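Local coordinates for protein polymerase subunit PA (PDB 4CGS) that probably binds RNA as a subunit of the viral polymerase, the fragment here being the N-terminal domain, which corresponds to the cap-snatching domain of other orthomyxovirus polymerases, at residues K9-S13 against E14-L18; E156-S160 against N161-R165. One frame throughout, in Å; residues are numbered along the deposited sequence.

Contact 1 of 2, residues K9-S13 against E14-L18; sequences KSISS and EIWAL
Ser12 starts the helix that carries Ile15 and Trp16, and its short side chain meets the first turn atom by atom. Its CB rests against the carboxylate of Glu14, 3.5 Å from Glu14 OE1. From there the chi1 of 73° sets OG between the backbone N and the carbonyl carbon, which brings it to the N-H of Ile15. OG accepts from that amide at 3.1 Å (Ser12 OG to Ile15 N), with an N-H...O angle of 158°. The same oxygen lies against CB and CG1 of Ile15 and bonds a water at 2.8 Å from Ser12 OG. That water donates to Glu14 OE2, adding a water bridge to the direct contact of the carboxylate with Ser12; the glutamate chain, bent at chi2 (-87°), folds back over the serine. Ser12 O accepts from Trp16 N at 3.0 Å, and Ser13 O takes Ala17 N in the next bond of the helix. On the inner side, Ile11 CG2 packs on Ile15 CG2 at 4.1 Å, the two side chains crossing at about a right angle, and on Trp16 CB at 4.2 Å. The side chains of Ile11, Ile15 and Trp16 also touch helix 31-44, while Trp16 NE1 is held by Asp4 and the ring forms a cation-pi pair with Arg35. The arrangement is a serine N-cap with a hydrophobic staple: Ile11, just before the cap, meets Trp16 and ties the loop to the first turn of helix 13-18.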
loop_
_atom_site.group_PDB
_atom_site.type_symbol
_atom_site.label_atom_id
_atom_site.label_comp_id
_atom_site.label_asym_id
_atom_site.label_seq_id
_atom_site.Cartn_x
_atom_site.Cartn_y
_atom_site.Cartn_z
ATOM N N LYS A 9 8.259 15.528 1.384
ATOM C CA LYS A 9 7.155 16.455 1.326
ATOM C C LYS A 9 5.865 15.744 0.913
ATOM O O LYS A 9 4.799 16.112 1.314
ATOM C CB LYS A 9 7.437 17.566 0.314
ATOM C CG LYS A 9 6.488 18.757 0.308
ATOM C CD LYS A 9 6.754 19.672 -0.894
ATOM C CE LYS A 9 6.818 21.161 -0.553
ATOM N NZ LYS A 9 5.441 21.699 -0.402
ATOM N N SER A 10 6.025 14.729 0.071
ATOM C CA SER A 10 4.886 14.025 -0.481
ATOM C C SER A 10 4.181 13.057 0.441
ATOM O O SER A 10 3.150 12.449 0.025
ATOM C CB SER A 10 5.303 13.284 -1.770
ATOM O OG SER A 10 5.904 14.092 -2.749
ATOM N N ILE A 11 4.761 12.799 1.622
ATOM C CA ILE A 11 4.127 11.942 2.615
ATOM C C ILE A 11 3.506 12.842 3.645
ATOM O O ILE A 11 4.137 13.774 4.150
ATOM C CB ILE A 11 5.155 11.022 3.270
ATOM C CG1 ILE A 11 5.797 10.012 2.289
ATOM C CG2 ILE A 11 4.504 10.231 4.436
ATOM C CD1 ILE A 11 4.792 9.145 1.540
ATOM N N SER A 12 2.249 12.592 3.952
ATOM C CA SER A 12 1.623 13.468 4.988
ATOM C C SER A 12 2.268 13.318 6.382
ATOM O O SER A 12 2.775 12.245 6.752
ATOM C CB SER A 12 0.130 13.201 5.112
ATOM O OG SER A 12 -0.110 11.959 5.771
ATOM N N SER A 13 2.271 14.377 7.168
ATOM C CA SER A 13 2.800 14.323 8.471
ATOM C C SER A 13 2.127 13.264 9.305
ATOM O O SER A 13 2.789 12.600 10.093
ATOM C CB SER A 13 2.716 15.715 9.156
ATOM O OG SER A 13 3.461 16.677 8.471
ATOM N N GLU A 14 0.822 13.102 9.125
ATOM C CA GLU A 14 0.080 12.117 9.985
ATOM C C GLU A 14 0.374 10.690 9.611
ATOM O O GLU A 14 0.450 9.856 10.510
ATOM C CB GLU A 14 -1.411 12.449 10.036
ATOM C CG GLU A 14 -2.149 12.428 8.696
ATOM C CD GLU A 14 -2.144 13.710 7.865
ATOM O OE1 GLU A 14 -1.230 14.539 8.039
ATOM O OE2 GLU A 14 -3.102 13.821 7.042
ATOM N N ILE A 15 0.594 10.404 8.339
ATOM C CA ILE A 15 1.046 9.061 7.908
ATOM C C ILE A 15 2.450 8.764 8.398
ATOM O O ILE A 15 2.717 7.692 8.926
ATOM C CB ILE A 15 0.799 8.860 6.405
ATOM C CG1 ILE A 15 -0.700 8.701 6.130
ATOM C CG2 ILE A 15 1.684 7.693 5.906
ATOM C CD1 ILE A 15 -1.044 8.650 4.629
ATOM N N TRP A 16 3.351 9.743 8.305
ATOM C CA TRP A 16 4.684 9.594 8.819
ATOM C C TRP A 16 4.633 9.340 10.294
ATOM O O TRP A 16 5.327 8.424 10.812
ATOM C CB TRP A 16 5.490 10.796 8.508
ATOM C CG TRP A 16 6.950 10.748 8.858
ATOM C CD1 TRP A 16 7.598 11.362 9.916
ATOM C CD2 TRP A 16 7.973 10.113 8.097
ATOM N NE1 TRP A 16 8.882 11.139 9.851
ATOM C CE2 TRP A 16 9.215 10.395 8.781
ATOM C CE3 TRP A 16 7.988 9.333 6.975
ATOM C CZ2 TRP A 16 10.427 9.913 8.316
ATOM C CZ3 TRP A 16 9.203 8.906 6.486
ATOM C CH2 TRP A 16 10.387 9.189 7.160
ATOM N N ALA A 17 3.841 10.096 11.017
ATOM C CA ALA A 17 3.782 9.885 12.451
ATOM C C ALA A 17 3.198 8.465 12.781
ATOM O O ALA A 17 3.656 7.762 13.713
ATOM C CB ALA A 17 2.965 10.972 13.119
ATOM N N LEU A 18 2.148 8.073 12.104
ATOM C CA LEU A 18 1.514 6.797 12.326
ATOM C C LEU A 18 2.526 5.634 12.098
ATOM O O LEU A 18 2.480 4.586 12.765
ATOM C CB LEU A 18 0.218 6.623 11.485
ATOM C CG LEU A 18 -0.580 5.345 11.843
ATOM C CD1 LEU A 18 -0.822 5.169 13.365
ATOM C CD2 LEU A 18 -1.865 5.229 11.052
HETATM O O HOH W 1 -2.872 11.492 5.363
#

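Contact 2 of 2, residues E156-S160 against N161-R165; sequences ESLES and NLLER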
loop_
_atom_site.group_PDB
_atom_site.type_symbol
_atom_site.label_atom_id
_atom_site.label_comp_id
_atom_site.label_asym_id
_atom_site.label_seq_id
_atom_site.Cartn_x
_atom_site.Cartn_y
_atom_site.Cartn_z
ATOM N N GLU A 156 9.592 13.757 -6.657
ATOM C CA GLU A 156 10.284 14.380 -5.496
ATOM C C GLU A 156 11.587 13.633 -5.215
ATOM O O GLU A 156 12.629 14.247 -4.975
ATOM C CB GLU A 156 9.400 14.355 -4.236
ATOM C CG GLU A 156 10.175 14.957 -3.061
ATOM C CD GLU A 156 9.457 14.879 -1.739
ATOM O OE1 GLU A 156 8.292 14.397 -1.668
ATOM O OE2 GLU A 156 10.089 15.337 -0.753
ATOM N N SER A 157 11.559 12.313 -5.236
ATOM C CA SER A 157 12.698 11.503 -4.902
ATOM C C SER A 157 13.842 11.689 -5.908
ATOM O O SER A 157 15.001 11.556 -5.496
ATOM C CB SER A 157 12.202 10.071 -4.792
ATOM O OG SER A 157 11.182 9.922 -3.763
ATOM N N LEU A 158 13.543 12.047 -7.148
ATOM C CA LEU A 158 14.591 12.242 -8.178
ATOM C C LEU A 158 15.368 13.508 -7.892
ATOM O O LEU A 158 16.468 13.693 -8.422
ATOM C CB LEU A 158 13.953 12.382 -9.561
ATOM C CG LEU A 158 13.484 11.076 -10.233
ATOM C CD1 LEU A 158 12.531 11.364 -11.371
ATOM C CD2 LEU A 158 14.709 10.336 -10.696
ATOM N N GLU A 159 14.821 14.411 -7.072
ATOM C CA GLU A 159 15.542 15.689 -6.737
ATOM C C GLU A 159 16.651 15.534 -5.727
ATOM O O GLU A 159 17.437 16.484 -5.553
ATOM C CB GLU A 159 14.529 16.653 -6.193
ATOM C CG GLU A 159 13.508 17.105 -7.253
ATOM C CD GLU A 159 14.207 17.844 -8.407
ATOM O OE1 GLU A 159 15.076 18.701 -8.234
ATOM O OE2 GLU A 159 13.872 17.619 -9.555
ATOM N N SER A 160 16.832 14.349 -5.175
ATOM C CA SER A 160 17.957 14.041 -4.290
ATOM C C SER A 160 18.508 12.634 -4.565
ATOM O O SER A 160 18.233 12.094 -5.627
ATOM C CB SER A 160 17.506 14.181 -2.841
ATOM O OG SER A 160 16.677 13.111 -2.482
ATOM N N ASN A 161 19.248 12.013 -3.621
ATOM C CA ASN A 161 19.666 10.640 -3.802
ATOM C C ASN A 161 18.636 9.659 -3.297
ATOM O O ASN A 161 18.885 8.463 -3.364
ATOM C CB ASN A 161 21.035 10.383 -3.173
ATOM C CG ASN A 161 22.105 11.216 -3.782
ATOM O OD1 ASN A 161 22.873 11.890 -3.055
ATOM N ND2 ASN A 161 22.194 11.163 -5.122
ATOM N N LEU A 162 17.454 10.169 -2.883
ATOM C CA LEU A 162 16.418 9.329 -2.350
ATOM C C LEU A 162 15.961 8.209 -3.300
ATOM O O LEU A 162 15.847 7.064 -2.853
ATOM C CB LEU A 162 15.250 10.191 -1.943
ATOM C CG LEU A 162 14.087 9.447 -1.301
ATOM C CD1 LEU A 162 14.565 8.726 -0.062
ATOM C CD2 LEU A 162 12.972 10.445 -1.023
ATOM N N LEU A 163 15.648 8.515 -4.558
ATOM C CA LEU A 163 15.201 7.411 -5.450
ATOM C C LEU A 163 16.235 6.311 -5.587
ATOM O O LEU A 163 15.923 5.129 -5.438
ATOM C CB LEU A 163 14.800 7.878 -6.859
ATOM C CG LEU A 163 14.233 6.822 -7.845
ATOM C CD1 LEU A 163 13.075 6.121 -7.192
ATOM C CD2 LEU A 163 13.833 7.345 -9.213
ATOM N N GLU A 164 17.483 6.705 -5.809
ATOM C CA GLU A 164 18.586 5.772 -5.912
ATOM C C GLU A 164 18.724 4.944 -4.619
ATOM O O GLU A 164 18.833 3.719 -4.680
ATOM C CB GLU A 164 19.899 6.470 -6.226
ATOM C CG GLU A 164 21.048 5.490 -6.507
ATOM C CD GLU A 164 22.462 6.085 -6.403
ATOM O OE1 GLU A 164 22.690 7.197 -5.918
ATOM O OE2 GLU A 164 23.388 5.354 -6.792
ATOM N N ARG A 165 18.633 5.609 -3.469
ATOM C CA ARG A 165 18.689 4.941 -2.177
ATOM C C ARG A 165 17.552 3.925 -2.020
ATOM O O ARG A 165 17.774 2.806 -1.517
ATOM C CB ARG A 165 18.697 5.963 -1.040
ATOM C CG ARG A 165 20.057 6.666 -0.960
ATOM C CD ARG A 165 20.125 7.680 0.134
ATOM N NE ARG A 165 19.839 7.089 1.403
ATOM C CZ ARG A 165 19.791 7.767 2.538
ATOM N NH1 ARG A 165 20.122 9.057 2.549
ATOM N NH2 ARG A 165 19.443 7.143 3.680
HETATM O O HOH W 2 18.054 9.465 -6.694
#
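Ser160 OG accepts the backbone N-H of Leu162 at 3.1 Å (Ser160 OG to Leu162 N), a fairly straight bond with an angle of 161° at the hydrogen. The hydroxyl is placed there by a chi1 of 73°, and Ser160 OG also lies 3.3 Å from Leu162 CB. A second bond runs from Leu163 N to Ser157 O at 3.2 Å; here the donor sits well above the carbonyl plane, 57° out of it, away from the lone pairs. Ser157 O also takes a weak bond from Ser160 N across the type I turn 157-160, so one carbonyl serves both the turn and the new helix. A water links Ser160 O, to which it donates, and Glu164 N, from which it accepts at 3.0 Å. Outward from these bonds, Leu162 turns CD2 toward the side chain of Ser157, which is modelled in two conformers, and its side chain also touches Ile36. Leu158, within the turn, runs alongside Leu163 of the next helix with both chains heading in one direction, and Leu158 CD2 meets Leu163 CD2 at 3.5 Å, tighter than usual. At the start of helix 162-166 the amides of Leu162, Leu163 and Glu164 thus find partners of three kinds: a serine hydroxyl, a carbonyl from the end of the preceding helix and a water.

In the fold
Contacts 1 and 2 lie about 17 Å apart, centre to centre, and both are partly buried helix starts, but their serines differ in place: Ser12 is itself the N-cap, whereas Ser160 precedes the N-cap residue Asn161, whose side chain makes no capping bond. They are joined directly: the carboxylate of Glu156 probably accepts hydrogen bonds from Ser10 OG and Lys9 N, linking the end of helix 140-157 to the loop before helix 13-18. Both also rest on helix 31-44. Contact 1, nearer the chain centre, sets buried isoleucines and tryptophan against that helix. Contact 2, farther out, joins two consecutive helices through a turn, with leucine packing and Arg165 salt-bridged to Glu33.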